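Local structure of beta-glucosidase (6JXG) at residues D332-L337 with A500-G505; A350-I355 with T431-I436; S522-G527 with G576-T581. The protein probably hydrolyses terminal, non-reducing beta-D-glucosyl residues with release of beta-D-glucose, as a secreted family 3 glycoside hydrolase of cellulose degradation. All coordinates share one frame; numbering follows the deposited sequence.

Overall arrangement
All three contacts lie in the C-terminal alpha/beta region of the family 3 glycoside hydrolase. Contacts 1 and 2 are two pairings within one six-stranded sheet: contact 1 joins the antiparallel edge strand 335-339 to strand 498-503, while contact 2 joins parallel strands 351-355 and 431-438. Their centres are about 16 Å apart and their nearest atoms about 7 Å. Contact 3, a meeting of two loops, touches contact 1, and its centre is about 9 Å from that of contact 1: Leu-577 N probably donates to Leu-336 O at 2.9 Å. It is about 21 Å from contact 2, centre to centre. The mannose carried by Thr-431 of contact 2 lies about 9 Å from the Tyr-579 side chain of contact 3.

Contact 1 (D332-L337 with A500-G505); sequences DGIVLL and AIVWAG
The indole of Trp-503 is met obliquely by Leu-337 and Val-335, neither of which stacks on it. Leu-337 CD1 comes to 3.8 Å from Trp-503 CE3 and is equally close to Trp-503 CB, so it fills the angle where the ring leaves the strand. Trp-503 CG stands anti to its backbone N (chi1 -170°), and from there the indole runs away from the partner strand; its NE1 is hydrogen-bonded to Tyr-531 OH. Val-335 CB packs beside Trp-503 CB at 4.1 Å.

On the face of Leu-336 and Val-502 the touching side chains of the two segments are aliphatic, and Ile-334, just before the strand, joins them. Ile-334 CG2 presses against Val-502 CG1 at 3.6 Å, and the other Val-502 branch, CG2, is touched by Leu-336 CD1. Three backbone bonds hold the antiparallel strands together. Val-335 and Trp-503 form a hydrogen-bonded pair, with Val-335 N donating to Trp-503 O at 2.9 Å in an almost straight bond (177° at the hydrogen) and Trp-503 N donating back to Val-335 O. Leu-337 N then reaches Ile-501 O at 2.9 Å. Where the strands part, a water in hydrogen-bonding position to Gly-333 O (2.7 Å) and Trp-503 O bridges the diverging chains.

Strand 335-339 is the outermost of its sheet, and strand 498-503 lies between it and strand 477-483, with which Val-502 makes further backbone bonds. Helix 511-519 covers Ile-334 and Val-502 through Leu-515, and the loops carrying Pro-525 and Tyr-579 close over Leu-336.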
loop_
_atom_site.group_PDB
_atom_site.type_symbol
_atom_site.label_atom_id
_atom_site.label_comp_id
_atom_site.label_asym_id
_atom_site.label_seq_id
_atom_site.Cartn_x
_atom_site.Cartn_y
_atom_site.Cartn_z
ATOM N N ASP A 332 7.436 13.370 -4.435
ATOM C CA ASP A 332 8.191 13.108 -3.237
ATOM C C ASP A 332 8.392 11.617 -2.944
ATOM O O ASP A 332 9.117 11.277 -2.038
ATOM C CB ASP A 332 7.569 13.782 -2.013
ATOM C CG ASP A 332 7.604 15.287 -2.030
ATOM O OD1 ASP A 332 8.251 15.907 -2.907
ATOM O OD2 ASP A 332 7.031 15.851 -1.058
ATOM N N GLY A 333 7.775 10.718 -3.708
ATOM C CA GLY A 333 8.048 9.304 -3.579
ATOM C C GLY A 333 9.053 8.782 -4.577
ATOM O O GLY A 333 9.375 7.571 -4.548
ATOM N N ILE A 334 9.478 9.631 -5.524
ATOM C CA ILE A 334 10.615 9.293 -6.394
ATOM C C ILE A 334 11.861 9.003 -5.571
ATOM O O ILE A 334 12.135 9.716 -4.657
ATOM C CB ILE A 334 10.851 10.395 -7.414
ATOM C CG1 ILE A 334 9.638 10.484 -8.386
ATOM C CG2 ILE A 334 12.138 10.135 -8.166
ATOM C CD1 ILE A 334 9.757 11.604 -9.436
ATOM N N VAL A 335 12.616 7.954 -5.906
ATOM C CA VAL A 335 13.823 7.659 -5.222
ATOM C C VAL A 335 14.980 7.809 -6.207
ATOM O O VAL A 335 15.004 7.147 -7.240
ATOM C CB VAL A 335 13.808 6.223 -4.652
ATOM C CG1 VAL A 335 15.095 5.969 -3.882
ATOM C CG2 VAL A 335 12.589 6.044 -3.767
ATOM N N LEU A 336 15.926 8.690 -5.906
ATOM C CA LEU A 336 17.154 8.760 -6.680
ATOM C C LEU A 336 18.135 7.683 -6.274
ATOM O O LEU A 336 18.558 7.654 -5.120
ATOM C CB LEU A 336 17.764 10.178 -6.543
ATOM C CG LEU A 336 19.000 10.576 -7.377
ATOM C CD1 LEU A 336 18.705 10.529 -8.884
ATOM C CD2 LEU A 336 19.588 11.951 -6.982
ATOM N N LEU A 337 18.503 6.801 -7.228
ATOM C CA LEU A 337 19.397 5.672 -6.915
ATOM C C LEU A 337 20.874 5.879 -7.181
ATOM O O LEU A 337 21.717 5.412 -6.397
ATOM C CB LEU A 337 18.948 4.350 -7.616
ATOM C CG LEU A 337 17.554 3.825 -7.182
ATOM C CD1 LEU A 337 17.196 2.555 -8.003
ATOM C CD2 LEU A 337 17.447 3.495 -5.690
ATOM N N ALA A 500 22.871 8.508 -14.109
ATOM C CA ALA A 500 21.830 8.650 -13.045
ATOM C C ALA A 500 20.699 7.663 -13.276
ATOM O O ALA A 500 20.368 7.320 -14.428
ATOM C CB ALA A 500 21.343 10.071 -12.936
ATOM N N ILE A 501 20.203 7.085 -12.182
ATOM C CA ILE A 501 19.068 6.197 -12.242
ATOM C C ILE A 501 17.996 6.785 -11.288
ATOM O O ILE A 501 18.235 6.956 -10.091
ATOM C CB ILE A 501 19.429 4.765 -11.838
ATOM C CG1 ILE A 501 20.482 4.194 -12.776
ATOM C CG2 ILE A 501 18.217 3.871 -11.920
ATOM C CD1 ILE A 501 20.899 2.825 -12.340
ATOM N N VAL A 502 16.839 7.107 -11.867
ATOM C CA VAL A 502 15.703 7.634 -11.122
ATOM C C VAL A 502 14.628 6.571 -10.993
ATOM O O VAL A 502 14.066 6.170 -11.985
ATOM C CB VAL A 502 15.139 8.819 -11.881
ATOM C CG1 VAL A 502 13.957 9.375 -11.137
ATOM C CG2 VAL A 502 16.291 9.825 -12.174
ATOM N N TRP A 503 14.401 6.068 -9.774
ATOM C CA TRP A 503 13.368 5.084 -9.497
ATOM C C TRP A 503 12.073 5.880 -9.243
ATOM O O TRP A 503 11.773 6.323 -8.108
ATOM C CB TRP A 503 13.806 4.257 -8.302
ATOM C CG TRP A 503 13.023 3.120 -8.025
ATOM C CD1 TRP A 503 12.046 3.044 -7.077
ATOM C CD2 TRP A 503 13.151 1.823 -8.611
ATOM N NE1 TRP A 503 11.508 1.790 -7.087
ATOM C CE2 TRP A 503 12.182 1.000 -8.000
ATOM C CE3 TRP A 503 13.963 1.280 -9.590
ATOM C CZ2 TRP A 503 11.989 -0.295 -8.366
ATOM C CZ3 TRP A 503 13.760 -0.025 -9.974
ATOM C CH2 TRP A 503 12.792 -0.804 -9.363
ATOM N N ALA A 504 11.302 6.056 -10.299
ATOM C CA ALA A 504 10.194 7.027 -10.266
ATOM C C ALA A 504 8.884 6.404 -9.800
ATOM O O ALA A 504 7.923 7.123 -9.511
ATOM C CB ALA A 504 10.004 7.584 -11.664
ATOM N N GLY A 505 8.838 5.063 -9.768
ATOM C CA GLY A 505 7.676 4.311 -9.302
ATOM C C GLY A 505 6.486 4.350 -10.224
ATOM O O GLY A 505 6.654 4.495 -11.432
HETATM O O HOH W 1 9.501 5.528 -6.382
#

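Contact 2 (A350-I355 with T431-I436); sequences ASLAII and TAIVFI. With MAN (alpha-D-mannopyranose), chain E.
Leu-352 and Thr-431 stand side by side on one face of the sheet, pointing the same way, with Leu-352 CD1 3.7 Å from Thr-431 CG2. Thr-431 CG2 is anti to the backbone N, and OG1 takes the place beside that N (chi1 -71°), where it carries the O-linked mannose through a covalent bond to C1. The sugar is also hydrogen-bonded to Ala-343 O and Glu-430 OE1, which ties it to the protein at two further points.

Further along the same face, Ile-354 and Ile-433 again lie alongside each other, pointing the same way, with their CD1 methyls 4.0 Å apart. Ile-433 CD1 also touches Leu-352 CG, the two side chains crossing. Phe-435 crosses Ile-354 obliquely: its CE2 touches Ile-354 CG2 at 4.0 Å. Ile-355 O accepts from Phe-435 N at 2.9 Å, which places this oxygen by the edge of the ring, near its plane and 3.4 Å from Phe-435 CD2.

On the opposite face two alanines meet, Ala-353 CB and Ala-432 CB at 4.2 Å, and Ile-355 spreads over both its neighbours, laying CD1 on Ala-432 CB while CG2 crosses against Val-434 CG2. Between the two faces the backbones pair in parallel; Ile-433 N donates to Ala-353 O at 2.9 Å, and Ile-433 O receives Ile-355 N at 3.0 Å.

Helix 396-406 packs on the Ile-354 and Phe-435 side, and helix 463-471 covers Ala-432, Ile-355 and Val-434 on the other. Parallel strands layered between helices in this way are as expected of the alpha/beta sandwich that forms the C-terminal domain of family 3 glycoside hydrolases.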
loop_
_atom_site.group_PDB
_atom_site.type_symbol
_atom_site.label_atom_id
_atom_site.label_comp_id
_atom_site.label_asym_id
_atom_site.label_seq_id
_atom_site.Cartn_x
_atom_site.Cartn_y
_atom_site.Cartn_z
ATOM N N ALA A 350 22.193 21.360 -24.257
ATOM C CA ALA A 350 22.003 21.905 -25.613
ATOM C C ALA A 350 20.981 21.022 -26.318
ATOM O O ALA A 350 20.201 21.485 -27.128
ATOM C CB ALA A 350 23.325 21.864 -26.390
ATOM N N SER A 351 21.002 19.730 -25.993
ATOM C CA SER A 351 20.121 18.774 -26.649
ATOM C C SER A 351 19.876 17.585 -25.727
ATOM O O SER A 351 20.746 17.272 -24.900
ATOM C CB SER A 351 20.774 18.305 -27.929
ATOM O OG SER A 351 22.000 17.730 -27.622
ATOM N N LEU A 352 18.722 16.924 -25.907
ATOM C CA LEU A 352 18.273 15.841 -25.028
ATOM C C LEU A 352 17.511 14.839 -25.849
ATOM O O LEU A 352 16.575 15.216 -26.513
ATOM C CB LEU A 352 17.326 16.471 -24.022
ATOM C CG LEU A 352 17.296 16.165 -22.550
ATOM C CD1 LEU A 352 18.635 15.886 -21.885
ATOM C CD2 LEU A 352 16.582 17.339 -21.876
ATOM N N ALA A 353 17.958 13.603 -25.899
ATOM C CA ALA A 353 17.192 12.540 -26.526
ATOM C C ALA A 353 16.188 11.957 -25.503
ATOM O O ALA A 353 16.531 11.822 -24.298
ATOM C CB ALA A 353 18.144 11.433 -27.051
ATOM N N ILE A 354 14.979 11.639 -25.973
ATOM C CA ILE A 354 13.869 11.117 -25.101
ATOM C C ILE A 354 13.466 9.767 -25.688
ATOM O O ILE A 354 12.986 9.696 -26.849
ATOM C CB ILE A 354 12.715 12.133 -24.976
ATOM C CG1 ILE A 354 13.235 13.464 -24.426
ATOM C CG2 ILE A 354 11.521 11.579 -24.172
ATOM C CD1 ILE A 354 13.677 13.534 -22.977
ATOM N N ILE A 355 13.767 8.685 -24.943
ATOM C CA ILE A 355 13.742 7.346 -25.500
ATOM C C ILE A 355 12.853 6.405 -24.679
ATOM O O ILE A 355 12.990 6.319 -23.484
ATOM C CB ILE A 355 15.193 6.768 -25.606
ATOM C CG1 ILE A 355 16.054 7.695 -26.437
ATOM C CG2 ILE A 355 15.213 5.343 -26.142
ATOM C CD1 ILE A 355 17.523 7.554 -26.164
ATOM N N THR A 431 22.883 14.354 -24.229
ATOM C CA THR A 431 22.423 13.589 -23.048
ATOM C C THR A 431 21.180 12.886 -23.486
ATOM O O THR A 431 20.380 13.469 -24.216
ATOM C CB THR A 431 22.108 14.561 -21.894
ATOM O OG1 THR A 431 23.342 15.091 -21.420
ATOM C CG2 THR A 431 21.462 13.821 -20.644
ATOM N N ALA A 432 21.006 11.665 -23.008
ATOM C CA ALA A 432 19.843 10.803 -23.328
ATOM C C ALA A 432 19.132 10.355 -22.077
ATOM O O ALA A 432 19.784 9.830 -21.172
ATOM C CB ALA A 432 20.318 9.557 -24.041
ATOM N N ILE A 433 17.820 10.538 -22.038
ATOM C CA ILE A 433 16.991 10.019 -20.934
ATOM C C ILE A 433 16.130 8.896 -21.517
ATOM O O ILE A 433 15.387 9.120 -22.515
ATOM C CB ILE A 433 16.035 11.076 -20.339
ATOM C CG1 ILE A 433 16.750 12.427 -20.112
ATOM C CG2 ILE A 433 15.378 10.494 -19.116
ATOM C CD1 ILE A 433 15.898 13.585 -19.597
ATOM N N VAL A 434 16.296 7.703 -20.940
ATOM C CA VAL A 434 15.679 6.519 -21.401
ATOM C C VAL A 434 14.697 6.008 -20.302
ATOM O O VAL A 434 15.047 5.942 -19.130
ATOM C CB VAL A 434 16.727 5.447 -21.830
ATOM C CG1 VAL A 434 17.731 5.137 -20.737
ATOM C CG2 VAL A 434 16.071 4.170 -22.297
ATOM N N PHE A 435 13.513 5.600 -20.739
ATOM C CA PHE A 435 12.355 5.345 -19.893
ATOM C C PHE A 435 11.984 3.879 -20.036
ATOM O O PHE A 435 11.662 3.398 -21.131
ATOM C CB PHE A 435 11.177 6.243 -20.351
ATOM C CG PHE A 435 11.389 7.709 -20.107
ATOM C CD1 PHE A 435 10.867 8.324 -18.970
ATOM C CD2 PHE A 435 12.152 8.464 -20.948
ATOM C CE1 PHE A 435 11.088 9.668 -18.723
ATOM C CE2 PHE A 435 12.369 9.826 -20.697
ATOM C CZ PHE A 435 11.847 10.415 -19.576
ATOM N N ILE A 436 12.019 3.161 -18.927
ATOM C CA ILE A 436 11.745 1.758 -18.878
ATOM C C ILE A 436 10.779 1.461 -17.751
ATOM O O ILE A 436 10.665 2.251 -16.784
ATOM C CB ILE A 436 13.022 0.889 -18.767
ATOM C CG1 ILE A 436 13.845 1.219 -17.514
ATOM C CG2 ILE A 436 13.851 1.070 -20.013
ATOM C CD1 ILE A 436 14.899 0.206 -17.124
HETATM C C1 MAN E . 23.126 16.375 -20.868
HETATM C C2 MAN E . 24.620 16.701 -21.014
HETATM C C3 MAN E . 25.525 16.183 -19.892
HETATM C C4 MAN E . 24.894 16.433 -18.529
HETATM C C5 MAN E . 23.552 15.757 -18.592
HETATM C C6 MAN E . 22.882 15.709 -17.239
HETATM O O2 MAN E . 24.670 18.084 -20.975
HETATM O O3 MAN E . 26.719 16.910 -20.006
HETATM O O4 MAN E . 25.681 15.922 -17.438
HETATM O O5 MAN E . 22.722 16.418 -19.528
HETATM O O6 MAN E . 22.572 17.016 -16.789
#

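Contact 3 (S522-G527 with G576-T581); sequences SVSPSG and GLSYTT
An ST turn at Ser-578 and a CH-pi contact between Pro-525 and Tyr-579 join two loops where the alpha/beta sandwich meets the fibronectin type III-like domain. In the turn, Ser-578 OG, anti to its backbone N (chi1 170°), accepts from Thr-580 N at 3.1 Å and lies toward Ser-524. Tyr-579 CG lies anti to its carbonyl carbon (chi1 -70°), and this carries the ring beneath the proline: Pro-525 CD stands 3.5 Å from the ring centroid, only 9° off the normal, so its C-H bonds meet the centre of one face. The two side chains cross at about a right angle, while Val-523 O comes near Tyr-579 CE2 obliquely. At its far end the phenol is fixed by a hydrogen bond from OH to Ile-518 O. An alanine in place of Tyr-579 would probably open a gap under Pro-525 and leave Ile-518 O without its phenol partner.

Ser-524 OG lies 3.0 Å from Ser-578 OG, close to the start of the turn. Around these loops, Ser-526 OG is hydrogen-bonded to Lys-655 NZ and Thr-581 OG1 to Ser-623 OG, so both loops reach toward the fibronectin-like part of the chain.

Gly-576 CA lies 3.8 Å from Gly-527 O, and a CB here would point straight into that oxygen. Two waters complete the joint: one accepts from Ser-578 OG and donates to Pro-525 O at 2.6 Å; the other donates to both Gly-527 O, at 2.9 Å, and Leu-577 O, at 2.7 Å.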
loop_
_atom_site.group_PDB
_atom_site.type_symbol
_atom_site.label_atom_id
_atom_site.label_comp_id
_atom_site.label_asym_id
_atom_site.label_seq_id
_atom_site.Cartn_x
_atom_site.Cartn_y
_atom_site.Cartn_z
ATOM N N SER A 522 13.613 21.641 -9.378
ATOM C CA SER A 522 12.803 22.541 -8.563
ATOM C C SER A 522 12.777 22.022 -7.156
ATOM O O SER A 522 12.752 22.804 -6.177
ATOM C CB SER A 522 11.365 22.743 -9.117
ATOM O OG SER A 522 10.654 21.501 -9.241
ATOM N N VAL A 523 12.811 20.696 -7.027
ATOM C CA VAL A 523 12.809 20.104 -5.695
ATOM C C VAL A 523 13.842 18.999 -5.712
ATOM O O VAL A 523 14.078 18.368 -6.766
ATOM C CB VAL A 523 11.413 19.508 -5.425
ATOM C CG1 VAL A 523 11.399 18.681 -4.181
ATOM C CG2 VAL A 523 10.400 20.652 -5.374
ATOM N N SER A 524 14.485 18.806 -4.580
ATOM C CA SER A 524 15.403 17.697 -4.399
ATOM C C SER A 524 14.619 16.381 -4.170
ATOM O O SER A 524 13.625 16.386 -3.429
ATOM C CB SER A 524 16.286 18.023 -3.228
ATOM O OG SER A 524 17.156 16.983 -3.000
ATOM N N PRO A 525 15.058 15.244 -4.772
ATOM C CA PRO A 525 14.298 14.038 -4.524
ATOM C C PRO A 525 14.472 13.650 -3.069
ATOM O O PRO A 525 15.583 13.880 -2.467
ATOM C CB PRO A 525 14.929 13.022 -5.448
ATOM C CG PRO A 525 16.324 13.533 -5.693
ATOM C CD PRO A 525 16.132 15.013 -5.741
ATOM N N SER A 526 13.401 13.130 -2.479
ATOM C CA SER A 526 13.395 12.836 -1.024
ATOM C C SER A 526 12.803 11.439 -0.679
ATOM O O SER A 526 12.559 11.114 0.524
ATOM C CB SER A 526 12.650 13.949 -0.265
ATOM O OG SER A 526 11.260 13.912 -0.588
ATOM N N GLY A 527 12.457 10.655 -1.713
ATOM C CA GLY A 527 11.883 9.370 -1.533
ATOM C C GLY A 527 12.947 8.407 -1.064
ATOM O O GLY A 527 14.101 8.683 -1.247
ATOM N N GLY A 576 17.950 6.175 -0.357
ATOM C CA GLY A 576 17.618 7.141 -1.388
ATOM C C GLY A 576 18.637 8.263 -1.352
ATOM O O GLY A 576 19.058 8.623 -0.261
ATOM N N LEU A 577 19.046 8.753 -2.521
ATOM C CA LEU A 577 19.903 9.887 -2.613
ATOM C C LEU A 577 19.111 11.201 -2.619
ATOM O O LEU A 577 17.888 11.199 -2.712
ATOM C CB LEU A 577 20.787 9.822 -3.878
ATOM C CG LEU A 577 21.717 8.648 -3.910
ATOM C CD1 LEU A 577 22.491 8.781 -5.232
ATOM C CD2 LEU A 577 22.754 8.485 -2.787
ATOM N N SER A 578 19.835 12.310 -2.502
ATOM C CA SER A 578 19.290 13.637 -2.574
ATOM C C SER A 578 20.238 14.465 -3.452
ATOM O O SER A 578 21.259 13.961 -3.861
ATOM C CB SER A 578 19.236 14.151 -1.160
ATOM O OG SER A 578 18.928 15.504 -1.084
ATOM N N TYR A 579 19.887 15.706 -3.765
ATOM C CA TYR A 579 20.804 16.611 -4.467
ATOM C C TYR A 579 21.625 17.319 -3.402
ATOM O O TYR A 579 22.490 18.089 -3.770
ATOM C CB TYR A 579 20.032 17.655 -5.265
ATOM C CG TYR A 579 19.307 17.105 -6.479
ATOM C CD1 TYR A 579 19.705 15.903 -7.091
ATOM C CD2 TYR A 579 18.207 17.740 -6.971
ATOM C CE1 TYR A 579 19.044 15.408 -8.221
ATOM C CE2 TYR A 579 17.554 17.249 -8.089
ATOM C CZ TYR A 579 17.965 16.089 -8.716
ATOM O OH TYR A 579 17.261 15.676 -9.827
ATOM N N THR A 580 21.319 17.119 -2.101
ATOM C CA THR A 580 22.261 17.449 -1.032
ATOM C C THR A 580 22.710 16.277 -0.186
ATOM O O THR A 580 22.484 15.131 -0.528
ATOM C CB THR A 580 21.697 18.231 0.179
ATOM O OG1 THR A 580 20.266 18.182 0.336
ATOM C CG2 THR A 580 22.365 19.395 0.396
ATOM N N THR A 581 23.396 16.605 0.925
ATOM C CA THR A 581 23.878 15.626 1.908
ATOM C C THR A 581 23.407 16.030 3.272
ATOM O O THR A 581 23.153 17.180 3.539
ATOM C CB THR A 581 25.437 15.550 1.909
ATOM O OG1 THR A 581 26.018 16.859 2.157
ATOM C CG2 THR A 581 25.954 15.022 0.607
HETATM O O HOH W 2 16.280 15.417 -0.486
HETATM O O HOH W 3 15.629 9.950 -3.316
#